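Local coordinates for protein triacylglycerol lipase (Clostridium botulinum, PDB 5AH1) that hydrolyses ester bonds, apparently including those of synthetic polyesters, as a zinc-binding alpha/beta-hydrolase classed among the triacylglycerol lipases, at residues N174-I179 and H219-V224; Y327-T332 and S445-L450; L236-P241 and L308-A313. All coordinates share one frame; numbering follows the deposited sequence. Where two conformers were deposited one is given.

Contact 1: residues N174-I179 and H219-V224; sequences NKIHLI and HWIHSV
H177 and S223 meet through their side chains on one face of the parallel sheet: ND1 of H177 lies 2.7 Å from OG of S223, a hydrogen bond in which either atom could be the donor. S223 holds OG between its backbone N and carbonyl carbon (chi1 72°), which turns the hydroxyl to the imidazole. A water links the same OG to the carbonyl O of L178. Beside this pair the H222 ring points the same way as H177, and CE1 of H177 comes to CD2 of H222, near the plane of the H222 ring.

On the other face I176, L178 and I221 touch one another through CD1 of I221, which sits 3.6 Å from CG1 of I176 and meets CD1 of L178 as well.

Behind these side chains the backbones pair in parallel. I176 N gives a bond to W220 O at 2.9 Å, and H222 N returns one to I176 O at 2.8 Å. The ladder then slips: L178 N goes to S223 O (2.9 Å), one residue beyond the regular partner. The corner at H222 takes up the extra residue, and S223 N, buried here, has no partner in the model. Before the strand starts, the K175 chain bends at its last torsion (chi4 -67°), and NZ bonds to H219 O at 2.8 Å and to N172 O.

Farther out, N76 OD1 holds NE2 of H177, while Y78 and Y327 meet the H222 ring edge-to-face. These are neighbouring central strands of the alpha/beta-hydrolase sheet, and 176-181 leads into the probable nucleophile elbow. Strand 80-83 flanks 176-181 on the side away from 221-227; helix 183-197 packs on I221 and V224, and helix 128-140 packs on I176 and W220.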
ATOM      1  N   ASN A 174       7.119  12.312  20.007  1.00 12.59           N
ATOM      2  CA  ASN A 174       6.238  12.761  18.927  1.00 11.70           C
ATOM      3  C   ASN A 174       5.991  11.646  17.915  1.00 11.04           C
ATOM      4  O   ASN A 174       6.568  11.637  16.810  1.00 11.35           O
ATOM      5  CB  ASN A 174       6.850  13.970  18.225  1.00 13.63           C
ATOM      6  CG  ASN A 174       7.081  15.125  19.163  1.00 15.65           C
ATOM      7  OD1 ASN A 174       6.300  15.364  20.087  1.00 17.45           O
ATOM      8  ND2 ASN A 174       8.153  15.863  18.929  1.00 17.06           N
ATOM      9  N   LYS A 175       5.134  10.711  18.311  1.00 10.66           N
ATOM     10  CA  LYS A 175       4.849   9.533  17.508  1.00  9.64           C
ATOM     11  C   LYS A 175       3.848   9.844  16.404  1.00  9.45           C
ATOM     12  O   LYS A 175       3.237  10.920  16.374  1.00  9.90           O
ATOM     13  CB  LYS A 175       4.286   8.413  18.396  1.00 10.57           C
ATOM     14  CG  LYS A 175       5.152   7.997  19.562  1.00 11.65           C
ATOM     15  CD  LYS A 175       4.534   6.765  20.227  1.00 13.51           C
ATOM     16  CE  LYS A 175       5.114   6.466  21.582  1.00 14.73           C
ATOM     17  NZ  LYS A 175       6.512   6.056  21.509  1.00 16.49           N
ATOM     18  N   ILE A 176       3.697   8.895  15.482  1.00  8.64           N
ATOM     19  CA  ILE A 176       2.698   9.001  14.433  1.00  8.76           C
ATOM     20  C   ILE A 176       1.883   7.719  14.300  1.00  8.44           C
ATOM     21  O   ILE A 176       2.283   6.658  14.776  1.00  9.61           O
ATOM     22  CB  ILE A 176       3.355   9.318  13.054  1.00  9.06           C
ATOM     23  CG1 ILE A 176       4.238   8.150  12.576  1.00  8.93           C
ATOM     24  CG2 ILE A 176       4.146  10.614  13.141  1.00  9.82           C
ATOM     25  CD1 ILE A 176       4.802   8.349  11.157  1.00 10.21           C
ATOM     26  N   HIS A 177       0.745   7.838  13.628  1.00  8.32           N
ATOM     27  CA  HIS A 177      -0.061   6.717  13.177  1.00  8.52           C
ATOM     28  C   HIS A 177       0.217   6.557  11.688  1.00  8.82           C
ATOM     29  O   HIS A 177       0.014   7.504  10.932  1.00 10.15           O
ATOM     30  CB  HIS A 177      -1.547   6.987  13.326  1.00  9.19           C
ATOM     31  CG  HIS A 177      -1.989   7.237  14.727  1.00  8.79           C
ATOM     32  ND1 HIS A 177      -2.067   6.235  15.670  1.00  9.21           N
ATOM     33  CD2 HIS A 177      -2.381   8.377  15.344  1.00  9.40           C
ATOM     34  CE1 HIS A 177      -2.507   6.751  16.805  1.00  9.22           C
ATOM     35  NE2 HIS A 177      -2.699   8.046  16.638  1.00  9.64           N
ATOM     36  N   LEU A 178       0.663   5.377  11.258  1.00  7.83           N
ATOM     37  CA  LEU A 178       0.863   5.121   9.839  1.00  7.24           C
ATOM     38  C   LEU A 178      -0.336   4.383   9.282  1.00  6.89           C
ATOM     39  O   LEU A 178      -0.793   3.396   9.869  1.00  7.89           O
ATOM     40  CB  LEU A 178       2.116   4.278   9.606  1.00  8.15           C
ATOM     41  CG  LEU A 178       3.430   5.050   9.725  1.00  9.25           C
ATOM     42  CD1 LEU A 178       4.602   4.081   9.857  1.00  9.84           C
ATOM     43  CD2 LEU A 178       3.630   5.964   8.532  1.00  9.38           C
ATOM     44  N   ILE A 179      -0.838   4.854   8.147  1.00  7.39           N
ATOM     45  CA  ILE A 179      -1.915   4.184   7.431  1.00  7.67           C
ATOM     46  C   ILE A 179      -1.454   3.918   6.012  1.00  7.81           C
ATOM     47  O   ILE A 179      -1.097   4.855   5.299  1.00  8.33           O
ATOM     48  CB  ILE A 179      -3.223   5.027   7.419  1.00  8.66           C
ATOM     49  CG1 ILE A 179      -3.690   5.342   8.845  1.00  9.25           C
ATOM     50  CG2 ILE A 179      -4.311   4.309   6.642  1.00  9.54           C
ATOM     51  CD1 ILE A 179      -4.976   6.166   8.958  1.00 10.23           C
ATOM     52  N   HIS A 219      11.217   4.292  18.541  1.00 11.04           N
ATOM     53  CA  HIS A 219       9.832   3.918  18.829  1.00 11.16           C
ATOM     54  C   HIS A 219       8.923   5.089  18.488  1.00 11.05           C
ATOM     55  O   HIS A 219       8.288   5.698  19.339  1.00 12.05           O
ATOM     56  CB  HIS A 219       9.747   3.466  20.284  1.00 12.09           C
ATOM     57  CG  HIS A 219      10.717   2.367  20.574  1.00 13.77           C
ATOM     58  ND1 HIS A 219      10.562   1.099  20.059  1.00 14.60           N
ATOM     59  CD2 HIS A 219      11.914   2.371  21.209  1.00 15.35           C
ATOM     60  CE1 HIS A 219      11.591   0.351  20.419  1.00 15.85           C
ATOM     61  NE2 HIS A 219      12.426   1.099  21.116  1.00 15.84           N
ATOM     62  N   TRP A 220       8.884   5.382  17.192  1.00 10.27           N
ATOM     63  CA  TRP A 220       8.239   6.570  16.649  1.00  9.42           C
ATOM     64  C   TRP A 220       6.814   6.307  16.179  1.00  8.60           C
ATOM     65  O   TRP A 220       6.110   7.240  15.813  1.00  9.53           O
ATOM     66  CB  TRP A 220       9.014   7.034  15.425  1.00  9.25           C
ATOM     67  CG  TRP A 220      10.395   7.545  15.680  1.00  9.99           C
ATOM     68  CD1 TRP A 220      11.036   7.677  16.883  1.00 11.20           C
ATOM     69  CD2 TRP A 220      11.301   8.036  14.689  1.00 10.41           C
ATOM     70  NE1 TRP A 220      12.289   8.215  16.690  1.00 12.18           N
ATOM     71  CE2 TRP A 220      12.470   8.450  15.354  1.00 11.44           C
ATOM     72  CE3 TRP A 220      11.235   8.162  13.294  1.00 10.62           C
ATOM     73  CZ2 TRP A 220      13.566   8.993  14.675  1.00 12.28           C
ATOM     74  CZ3 TRP A 220      12.313   8.693  12.622  1.00 11.47           C
ATOM     75  CH2 TRP A 220      13.471   9.097  13.314  1.00 12.43           C
ATOM     76  N   ILE A 221       6.423   5.031  16.133  1.00  9.00           N
ATOM     77  CA  ILE A 221       5.185   4.607  15.495  1.00  8.13           C
ATOM     78  C   ILE A 221       4.220   4.075  16.554  1.00  9.01           C
ATOM     79  O   ILE A 221       4.522   3.104  17.237  1.00 10.04           O
ATOM     80  CB  ILE A 221       5.449   3.509  14.453  1.00  8.41           C
ATOM     81  CG1 ILE A 221       6.589   3.920  13.497  1.00  8.98           C
ATOM     82  CG2 ILE A 221       4.171   3.212  13.735  1.00  8.81           C
ATOM     83  CD1 ILE A 221       6.378   5.225  12.771  1.00  9.70           C
ATOM     84  N   HIS A 222       3.082   4.737  16.719  1.00  8.77           N
ATOM     85  CA  HIS A 222       2.098   4.279  17.691  1.00  8.19           C
ATOM     86  C   HIS A 222       1.186   3.194  17.128  1.00  8.89           C
ATOM     87  O   HIS A 222       0.803   2.264  17.844  1.00  9.07           O
ATOM     88  CB  HIS A 222       1.262   5.451  18.203  1.00  9.01           C
ATOM     89  CG  HIS A 222       0.540   5.153  19.470  1.00 10.34           C
ATOM     90  ND1 HIS A 222       1.152   4.552  20.547  1.00 12.34           N
ATOM     91  CD2 HIS A 222      -0.738   5.396  19.844  1.00 11.49           C
ATOM     92  CE1 HIS A 222       0.281   4.438  21.532  1.00 13.38           C
ATOM     93  NE2 HIS A 222      -0.875   4.925  21.123  1.00 12.99           N
ATOM     94  N   SER A 223       0.814   3.324  15.860  1.00  8.51           N
ATOM     95  CA  SER A 223      -0.005   2.332  15.206  1.00  8.29           C
ATOM     96  C   SER A 223       0.341   2.208  13.742  1.00  8.10           C
ATOM     97  O   SER A 223       0.813   3.146  13.111  1.00  8.37           O
ATOM     98  CB  SER A 223      -1.491   2.671  15.356  1.00  9.03           C
ATOM     99  OG  SER A 223      -1.864   3.780  14.562  1.00  8.98           O
ATOM    100  N   VAL A 224       0.062   1.014  13.239  1.00  7.61           N
ATOM    101  CA  VAL A 224       0.188   0.641  11.838  1.00  7.61           C
ATOM    102  C   VAL A 224      -1.160   0.087  11.394  1.00  6.87           C
ATOM    103  O   VAL A 224      -1.662  -0.867  11.978  1.00  8.49           O
ATOM    104  CB  VAL A 224       1.272  -0.446  11.676  1.00  7.39           C
ATOM    105  CG1 VAL A 224       1.174  -1.177  10.331  1.00  8.27           C
ATOM    106  CG2 VAL A 224       2.636   0.170  11.866  1.00  7.87           C
TER
HETATM  107  O   HOH W   1      -2.687   3.596  12.019  1.00  8.22           O

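Contact 2: residues Y327-T332 and S445-L450; sequences YYFSWT and SFLSNL
L450 lies over the Y327 ring where the chain leaving helix 437-448 comes down on the central parallel sheet of the alpha/beta-hydrolase fold, and the contact is a helix-on-sheet packing made of apolar groups. The dense part is built on L450 and the rings of Y327 and F329. CD2 of L450 stands over the centre of the Y327 ring, 3.9 Å from the centroid and only 5° off the normal, a CH-pi contact. The two side chains run past each other in opposite directions, and the hydroxyl of Y327 carries on to bond to S451 O. The same CD2 touches CZ of F329 at 4.0 Å, near the plane of that ring, for L450 and F329 meet tip to tip.

F329 is enclosed further by the helix. CD2 of L447 comes to its CE2, also at 4.0 Å, and F446 turns an edge toward its face in an offset edge-to-face pair, planes at 83°, with CE1 of each ring 3.9 Å apart. F446 gets there with CG anti to its backbone N (chi1 -180°). F64 meets the F446 ring edge-to-face in turn. W331 meets Y443 and W439 of the same helix.

The other side of the turn is polar and partly exposed to solvent. S445, S448 and N449 take no part in the packing on the strand, and bond within their own turn. S448 OG donates to S445 O at 2.7 Å. F446 O receives two donors from the same face of its plane: N449 N at 3.1 Å and, well above that plane, N449 ND2 at 3.3 Å.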
ATOM      1  N   TYR A 327       0.385  -0.761  17.978  1.00  8.65           N
ATOM      2  CA  TYR A 327      -0.922  -1.317  17.631  1.00  8.43           C
ATOM      3  C   TYR A 327      -0.985  -1.595  16.135  1.00  8.54           C
ATOM      4  O   TYR A 327      -0.617  -0.741  15.347  1.00  9.68           O
ATOM      5  CB  TYR A 327      -2.039  -0.329  18.001  1.00  9.66           C
ATOM      6  CG  TYR A 327      -2.219  -0.084  19.473  1.00 10.75           C
ATOM      7  CD1 TYR A 327      -2.995  -0.924  20.241  1.00 11.68           C
ATOM      8  CD2 TYR A 327      -1.623   1.012  20.089  1.00 11.05           C
ATOM      9  CE1 TYR A 327      -3.179  -0.674  21.596  1.00 13.21           C
ATOM     10  CE2 TYR A 327      -1.779   1.254  21.424  1.00 13.15           C
ATOM     11  CZ  TYR A 327      -2.551   0.411  22.171  1.00 13.70           C
ATOM     12  OH  TYR A 327      -2.714   0.668  23.512  1.00 16.03           O
ATOM     13  N   TYR A 328      -1.500  -2.754  15.755  1.00  8.29           N
ATOM     14  CA  TYR A 328      -1.653  -3.108  14.345  1.00  7.35           C
ATOM     15  C   TYR A 328      -3.120  -3.367  14.042  1.00  7.87           C
ATOM     16  O   TYR A 328      -3.801  -4.100  14.758  1.00  9.03           O
ATOM     17  CB  TYR A 328      -0.801  -4.341  13.972  1.00  8.01           C
ATOM     18  CG  TYR A 328       0.684  -4.081  14.039  1.00  7.94           C
ATOM     19  CD1 TYR A 328       1.377  -4.179  15.226  1.00  8.13           C
ATOM     20  CD2 TYR A 328       1.408  -3.783  12.892  1.00  7.64           C
ATOM     21  CE1 TYR A 328       2.734  -3.913  15.299  1.00  7.54           C
ATOM     22  CE2 TYR A 328       2.754  -3.527  12.956  1.00  8.01           C
ATOM     23  CZ  TYR A 328       3.427  -3.625  14.147  1.00  7.35           C
ATOM     24  OH  TYR A 328       4.769  -3.364  14.268  1.00  8.82           O
ATOM     25  N   PHE A 329      -3.597  -2.726  12.985  1.00  7.28           N
ATOM     26  CA  PHE A 329      -4.957  -2.895  12.489  1.00  7.62           C
ATOM     27  C   PHE A 329      -4.906  -3.307  11.052  1.00  7.67           C
ATOM     28  O   PHE A 329      -4.150  -2.741  10.288  1.00  8.24           O
ATOM     29  CB  PHE A 329      -5.737  -1.576  12.617  1.00  8.63           C
ATOM     30  CG  PHE A 329      -5.849  -1.102  14.029  1.00  8.60           C
ATOM     31  CD1 PHE A 329      -6.862  -1.579  14.863  1.00  9.82           C
ATOM     32  CD2 PHE A 329      -4.920  -0.216  14.546  1.00 10.01           C
ATOM     33  CE1 PHE A 329      -6.955  -1.166  16.170  1.00 10.41           C
ATOM     34  CE2 PHE A 329      -5.003   0.189  15.851  1.00 11.42           C
ATOM     35  CZ  PHE A 329      -6.010  -0.287  16.672  1.00 11.09           C
ATOM     36  N   SER A 330      -5.775  -4.224  10.674  1.00  7.90           N
ATOM     37  CA  SER A 330      -5.903  -4.610   9.272  1.00  7.99           C
ATOM     38  C   SER A 330      -7.346  -4.535   8.815  1.00  8.38           C
ATOM     39  O   SER A 330      -8.272  -4.949   9.529  1.00 10.02           O
ATOM     40  CB  SER A 330      -5.383  -6.023   9.047  1.00  8.88           C
ATOM     41  OG  SER A 330      -6.073  -6.912   9.901  1.00 10.40           O
ATOM     42  N   TRP A 331      -7.515  -3.991   7.613  1.00  7.50           N
ATOM     43  CA  TRP A 331      -8.789  -3.863   6.930  1.00  7.80           C
ATOM     44  C   TRP A 331      -8.733  -4.620   5.611  1.00  7.61           C
ATOM     45  O   TRP A 331      -7.780  -4.463   4.833  1.00  7.43           O
ATOM     46  CB  TRP A 331      -9.086  -2.390   6.680  1.00  8.45           C
ATOM     47  CG  TRP A 331      -9.218  -1.607   7.942  1.00  7.97           C
ATOM     48  CD1 TRP A 331      -8.227  -0.973   8.622  1.00  8.38           C
ATOM     49  CD2 TRP A 331     -10.422  -1.406   8.697  1.00  8.72           C
ATOM     50  NE1 TRP A 331      -8.740  -0.380   9.752  1.00  8.65           N
ATOM     51  CE2 TRP A 331     -10.087  -0.623   9.818  1.00  9.07           C
ATOM     52  CE3 TRP A 331     -11.750  -1.816   8.529  1.00  9.84           C
ATOM     53  CZ2 TRP A 331     -11.036  -0.229  10.766  1.00  9.60           C
ATOM     54  CZ3 TRP A 331     -12.682  -1.435   9.460  1.00  9.76           C
ATOM     55  CH2 TRP A 331     -12.330  -0.637  10.565  1.00  9.80           C
ATOM     56  N   THR A 332      -9.757  -5.445   5.395  1.00  7.31           N
ATOM     57  CA  THR A 332      -9.890  -6.317   4.234  1.00  7.93           C
ATOM     58  C   THR A 332     -11.047  -5.821   3.366  1.00  8.17           C
ATOM     59  O   THR A 332     -12.157  -5.602   3.877  1.00  8.74           O
ATOM     60  CB  THR A 332     -10.194  -7.769   4.684  1.00  8.66           C
ATOM     61  OG1 THR A 332      -9.094  -8.268   5.462  1.00  8.63           O
ATOM     62  CG2 THR A 332     -10.428  -8.679   3.481  1.00  8.19           C
ATOM     63  N   SER A 445     -10.565   9.601  14.475  0.68 10.71           N
ATOM     64  CA  SER A 445     -11.083   9.761  15.838  0.68 10.95           C
ATOM     65  C   SER A 445     -10.792   8.496  16.662  0.68  9.96           C
ATOM     66  O   SER A 445     -10.304   8.572  17.797  0.68 11.30           O
ATOM     67  CB  SER A 445     -12.581  10.054  15.830  0.68 11.69           C
ATOM     68  OG  SER A 445     -12.857  11.333  15.277  0.68 12.83           O
ATOM     69  N   PHE A 446     -11.075   7.331  16.080  1.00 10.27           N
ATOM     70  CA  PHE A 446     -10.827   6.050  16.727  1.00 10.03           C
ATOM     71  C   PHE A 446      -9.359   5.968  17.162  1.00  9.89           C
ATOM     72  O   PHE A 446      -9.066   5.678  18.320  1.00 10.07           O
ATOM     73  CB  PHE A 446     -11.223   4.929  15.746  1.00  9.86           C
ATOM     74  CG  PHE A 446     -11.026   3.515  16.267  1.00 10.37           C
ATOM     75  CD1 PHE A 446      -9.789   2.897  16.201  1.00 10.47           C
ATOM     76  CD2 PHE A 446     -12.097   2.795  16.770  1.00 10.51           C
ATOM     77  CE1 PHE A 446      -9.614   1.594  16.648  1.00 12.36           C
ATOM     78  CE2 PHE A 446     -11.928   1.494  17.213  1.00 11.46           C
ATOM     79  CZ  PHE A 446     -10.689   0.890  17.150  1.00 12.26           C
ATOM     80  N   LEU A 447      -8.435   6.228  16.234  1.00  9.52           N
ATOM     81  CA  LEU A 447      -7.011   6.115  16.528  1.00  9.94           C
ATOM     82  C   LEU A 447      -6.543   7.065  17.643  1.00  9.29           C
ATOM     83  O   LEU A 447      -5.605   6.759  18.400  1.00  9.41           O
ATOM     84  CB  LEU A 447      -6.190   6.339  15.254  1.00  9.40           C
ATOM     85  CG  LEU A 447      -6.342   5.263  14.174  1.00  9.55           C
ATOM     86  CD1 LEU A 447      -5.627   5.704  12.901  1.00 11.08           C
ATOM     87  CD2 LEU A 447      -5.800   3.912  14.628  1.00 10.14           C
ATOM     88  N   SER A 448      -7.190   8.223  17.751  1.00  9.67           N
ATOM     89  CA  SER A 448      -6.825   9.213  18.770  1.00  9.49           C
ATOM     90  C   SER A 448      -7.083   8.730  20.209  1.00  9.22           C
ATOM     91  O   SER A 448      -6.549   9.305  21.158  1.00  9.61           O
ATOM     92  CB  SER A 448      -7.579  10.528  18.545  1.00 10.29           C
ATOM     93  OG  SER A 448      -8.892  10.479  19.078  1.00 10.86           O
ATOM     94  N   ASN A 449      -7.871   7.671  20.368  1.00  9.44           N
ATOM     95  CA  ASN A 449      -8.143   7.124  21.690  1.00  9.58           C
ATOM     96  C   ASN A 449      -7.069   6.167  22.188  1.00  9.87           C
ATOM     97  O   ASN A 449      -7.059   5.841  23.364  1.00 10.97           O
ATOM     98  CB  ASN A 449      -9.470   6.393  21.728  1.00 10.86           C
ATOM     99  CG  ASN A 449     -10.634   7.289  21.455  1.00 11.24           C
ATOM    100  OD1 ASN A 449     -10.993   8.145  22.270  1.00 11.99           O
ATOM    101  ND2 ASN A 449     -11.249   7.097  20.310  1.00 13.48           N
ATOM    102  N   LEU A 450      -6.194   5.692  21.303  1.00  9.60           N
ATOM    103  CA  LEU A 450      -5.259   4.651  21.688  1.00 10.64           C
ATOM    104  C   LEU A 450      -4.308   5.084  22.786  1.00 12.14           C
ATOM    105  O   LEU A 450      -3.626   6.099  22.660  1.00 13.78           O
ATOM    106  CB  LEU A 450      -4.451   4.202  20.478  1.00  9.83           C
ATOM    107  CG  LEU A 450      -5.243   3.464  19.405  1.00 10.54           C
ATOM    108  CD1 LEU A 450      -4.389   3.387  18.147  1.00 10.13           C
ATOM    109  CD2 LEU A 450      -5.680   2.074  19.856  1.00 10.65           C
TER

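Contact 3: residues L236-P241 and L308-A313; sequences LSDLMP and LSTEGA. With K (potassium ion), chain D.
D238 presents its flat carboxylate to T310 at the start of helix 310-317, and both oxygens are used on their syn sides. OD1 accepts from the backbone N of T310 at 2.9 Å, nearly straight (162° at the hydrogen) and close to the carboxylate plane. OD2 takes the hydroxyl of T310, with OG1 at 2.7 Å and 19° out of the plane. The threonine straddles that plane: OG1 lies on one side and CG2, 3.3 Å from OD2, on the other. A water, on the same side as OG1 but farther out, gives OD1 a weak bond and accepts from E311 N.

T310 sets its hydroxyl between its backbone N and carbonyl carbon (chi1 60°), next to the N-H that OD1 grips, and the two side chains cross at about a right angle. R368 binds both partners of the OD2-OG1 bond, NH1 in a salt bridge with OD2 and NH2 in a hydrogen bond with T310 OG1. That arginine and the helix N terminus would both be expected to favour a charged carboxylate.

CB of S309 packs against OD1 of D238 at 3.3 Å. It also touches OG of S237, a hydroxyl that bonds to T305 O. OG of S309 turns the other way, accepting from G312 N at 3.1 Å and bonding to Y306 O.

The main chain around D238 also binds a metal: carbonyl oxygens of S237, D238 and M240 hold a potassium ion at 2.7 to 2.8 Å, where helix 235-239 ends. Two helix-end motifs thus meet: a serine N-cap on helix 310-317, reinforced by D238 from another helix, and a cation held by main-chain carbonyls at a helix C terminus.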
ATOM      1  N   LEU A 236      -2.202 -12.240  -8.001  1.00  7.95           N
ATOM      2  CA  LEU A 236      -2.168 -11.479  -9.250  1.00  8.42           C
ATOM      3  C   LEU A 236      -0.730 -11.323  -9.735  1.00  7.19           C
ATOM      4  O   LEU A 236      -0.445 -11.440 -10.935  1.00  8.78           O
ATOM      5  CB  LEU A 236      -2.834 -10.113  -9.104  1.00  9.48           C
ATOM      6  CG  LEU A 236      -2.972  -9.311 -10.403  1.00 11.05           C
ATOM      7  CD1 LEU A 236      -3.783 -10.068 -11.446  1.00 12.63           C
ATOM      8  CD2 LEU A 236      -3.593  -7.974 -10.104  1.00 10.69           C
ATOM      9  N   SER A 237       0.205 -11.088  -8.816  1.00  7.63           N
ATOM     10  CA  SER A 237       1.597 -11.068  -9.219  1.00  8.06           C
ATOM     11  C   SER A 237       2.065 -12.474  -9.605  1.00  7.61           C
ATOM     12  O   SER A 237       2.717 -12.648 -10.639  1.00  9.00           O
ATOM     13  CB  SER A 237       2.512 -10.478  -8.156  1.00  8.80           C
ATOM     14  OG  SER A 237       3.842 -10.589  -8.632  1.00  9.34           O
ATOM     15  N   ASP A 238       1.756 -13.477  -8.790  1.00  7.43           N
ATOM     16  CA  ASP A 238       2.197 -14.837  -9.076  1.00  7.97           C
ATOM     17  C   ASP A 238       1.823 -15.276 -10.502  1.00  7.94           C
ATOM     18  O   ASP A 238       2.623 -15.879 -11.207  1.00  9.11           O
ATOM     19  CB  ASP A 238       1.565 -15.834  -8.116  1.00  9.06           C
ATOM     20  CG  ASP A 238       1.962 -15.633  -6.664  1.00 10.57           C
ATOM     21  OD1 ASP A 238       2.671 -14.689  -6.317  1.00 12.12           O
ATOM     22  OD2 ASP A 238       1.503 -16.440  -5.834  1.00 13.94           O
ATOM     23  N   LEU A 239       0.601 -14.962 -10.919  1.00  8.93           N
ATOM     24  CA  LEU A 239       0.037 -15.529 -12.127  1.00 10.68           C
ATOM     25  C   LEU A 239       0.448 -14.781 -13.413  1.00 11.15           C
ATOM     26  O   LEU A 239       0.305 -15.333 -14.505  1.00 13.56           O
ATOM     27  CB  LEU A 239      -1.492 -15.668 -12.029  1.00 10.64           C
ATOM     28  CG  LEU A 239      -2.372 -14.416 -12.025  1.00 10.81           C
ATOM     29  CD1 LEU A 239      -2.704 -13.945 -13.434  1.00 10.95           C
ATOM     30  CD2 LEU A 239      -3.640 -14.712 -11.270  1.00 11.43           C
ATOM     31  N   MET A 240       0.950 -13.549 -13.271  1.00 12.46           N
ATOM     32  CA  MET A 240       1.299 -12.670 -14.407  1.00 13.93           C
ATOM     33  C   MET A 240       2.801 -12.540 -14.605  1.00 12.30           C
ATOM     34  O   MET A 240       3.539 -12.455 -13.637  1.00 11.99           O
ATOM     35  CB  MET A 240       0.785 -11.245 -14.159  1.00 13.38           C
ATOM     36  CG  MET A 240      -0.692 -11.080 -14.197  1.00 16.86           C
ATOM     37  SD  MET A 240      -1.145  -9.351 -14.311  1.00 19.23           S
ATOM     38  CE  MET A 240      -0.849  -9.017 -16.044  1.00 19.20           C
ATOM     39  N   PRO A 241       3.270 -12.460 -15.866  1.00 11.91           N
ATOM     40  CA  PRO A 241       4.619 -11.929 -16.080  1.00 11.55           C
ATOM     41  C   PRO A 241       4.711 -10.509 -15.529  1.00 10.90           C
ATOM     42  O   PRO A 241       3.754  -9.737 -15.644  1.00 11.39           O
ATOM     43  CB  PRO A 241       4.765 -11.930 -17.611  1.00 13.02           C
ATOM     44  CG  PRO A 241       3.700 -12.868 -18.099  1.00 13.91           C
ATOM     45  CD  PRO A 241       2.574 -12.713 -17.134  1.00 13.73           C
ATOM     46  N   LEU A 308       5.395  -8.155  -4.041  1.00  7.12           N
ATOM     47  CA  LEU A 308       3.951  -8.374  -4.092  1.00  7.46           C
ATOM     48  C   LEU A 308       3.543  -9.820  -4.266  1.00  7.04           C
ATOM     49  O   LEU A 308       2.400 -10.168  -3.976  1.00  8.01           O
ATOM     50  CB  LEU A 308       3.328  -7.556  -5.221  1.00  8.86           C
ATOM     51  CG  LEU A 308       3.329  -6.040  -4.994  1.00  9.57           C
ATOM     52  CD1 LEU A 308       2.988  -5.310  -6.276  1.00 11.18           C
ATOM     53  CD2 LEU A 308       2.361  -5.629  -3.882  1.00 10.10           C
ATOM     54  N   SER A 309       4.454 -10.645  -4.786  1.00  6.99           N
ATOM     55  CA  SER A 309       4.144 -12.053  -5.004  1.00  6.83           C
ATOM     56  C   SER A 309       4.032 -12.767  -3.664  1.00  6.88           C
ATOM     57  O   SER A 309       4.547 -12.284  -2.647  1.00  7.07           O
ATOM     58  CB  SER A 309       5.224 -12.725  -5.856  1.00  6.76           C
ATOM     59  OG  SER A 309       6.439 -12.920  -5.152  1.00  7.09           O
ATOM     60  N   THR A 310       3.386 -13.927  -3.635  1.00  7.22           N
ATOM     61  CA  THR A 310       3.249 -14.628  -2.363  1.00  6.66           C
ATOM     62  C   THR A 310       4.611 -15.081  -1.831  1.00  7.18           C
ATOM     63  O   THR A 310       4.860 -14.990  -0.630  1.00  7.65           O
ATOM     64  CB  THR A 310       2.246 -15.786  -2.458  1.00  8.09           C
ATOM     65  OG1 THR A 310       2.667 -16.732  -3.441  1.00  8.74           O
ATOM     66  CG2 THR A 310       0.844 -15.244  -2.810  1.00  8.67           C
ATOM     67  N   GLU A 311       5.497 -15.559  -2.706  1.00  8.04           N
ATOM     68  CA  GLU A 311       6.849 -15.891  -2.278  1.00  7.69           C
ATOM     69  C   GLU A 311       7.571 -14.681  -1.654  1.00  6.35           C
ATOM     70  O   GLU A 311       8.256 -14.801  -0.629  1.00  7.41           O
ATOM     71  CB  GLU A 311       7.645 -16.399  -3.478  1.00  8.41           C
ATOM     72  CG  GLU A 311       9.086 -16.828  -3.177  1.00  9.06           C
ATOM     73  CD  GLU A 311       9.895 -17.120  -4.441  1.00 10.26           C
ATOM     74  OE1 GLU A 311       9.622 -16.468  -5.475  1.00 10.14           O
ATOM     75  OE2 GLU A 311      10.791 -17.998  -4.400  1.00 11.44           O
ATOM     76  N   GLY A 312       7.481 -13.531  -2.313  1.00  7.20           N
ATOM     77  CA  GLY A 312       8.201 -12.356  -1.866  1.00  7.13           C
ATOM     78  C   GLY A 312       7.623 -11.775  -0.586  1.00  6.41           C
ATOM     79  O   GLY A 312       8.366 -11.307   0.274  1.00  7.74           O
ATOM     80  N   ALA A 313       6.306 -11.818  -0.460  1.00  6.94           N
ATOM     81  CA  ALA A 313       5.643 -11.337   0.754  1.00  6.73           C
ATOM     82  C   ALA A 313       5.997 -12.266   1.921  1.00  6.98           C
ATOM     83  O   ALA A 313       6.244 -11.799   3.038  1.00  7.19           O
ATOM     84  CB  ALA A 313       4.154 -11.280   0.538  1.00  6.11           C
TER
HETATM   85  K     K D1457       4.613 -14.210 -11.923  1.00 10.14           K
HETATM   86  O   HOH W   2       5.194 -16.312  -5.555  1.00 10.56           O

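Overall arrangement
Followed from the N terminus, the three contacts come in series, and none nests in or crosses another. Contact 1 closes first: the chain leaves strand 176-181, runs through helices 183-197 and 200-204, and returns as the parallel neighbour 221-227, a beta-alpha-beta crossover. Contact 3 follows, closing an excursion of helices and loops without a strand, from helix 235-239 to helix 310-317, on the opposite side of the chain's centre, about 29 Å from contact 1 between centres. The chain re-enters the sheet at 327-331, and contact 2 brings the late helix 437-448 back onto that strand. Contacts 1 and 2 adjoin: V224 N lies 2.8 Å from Y327 O, a probable hydrogen bond between neighbouring strands.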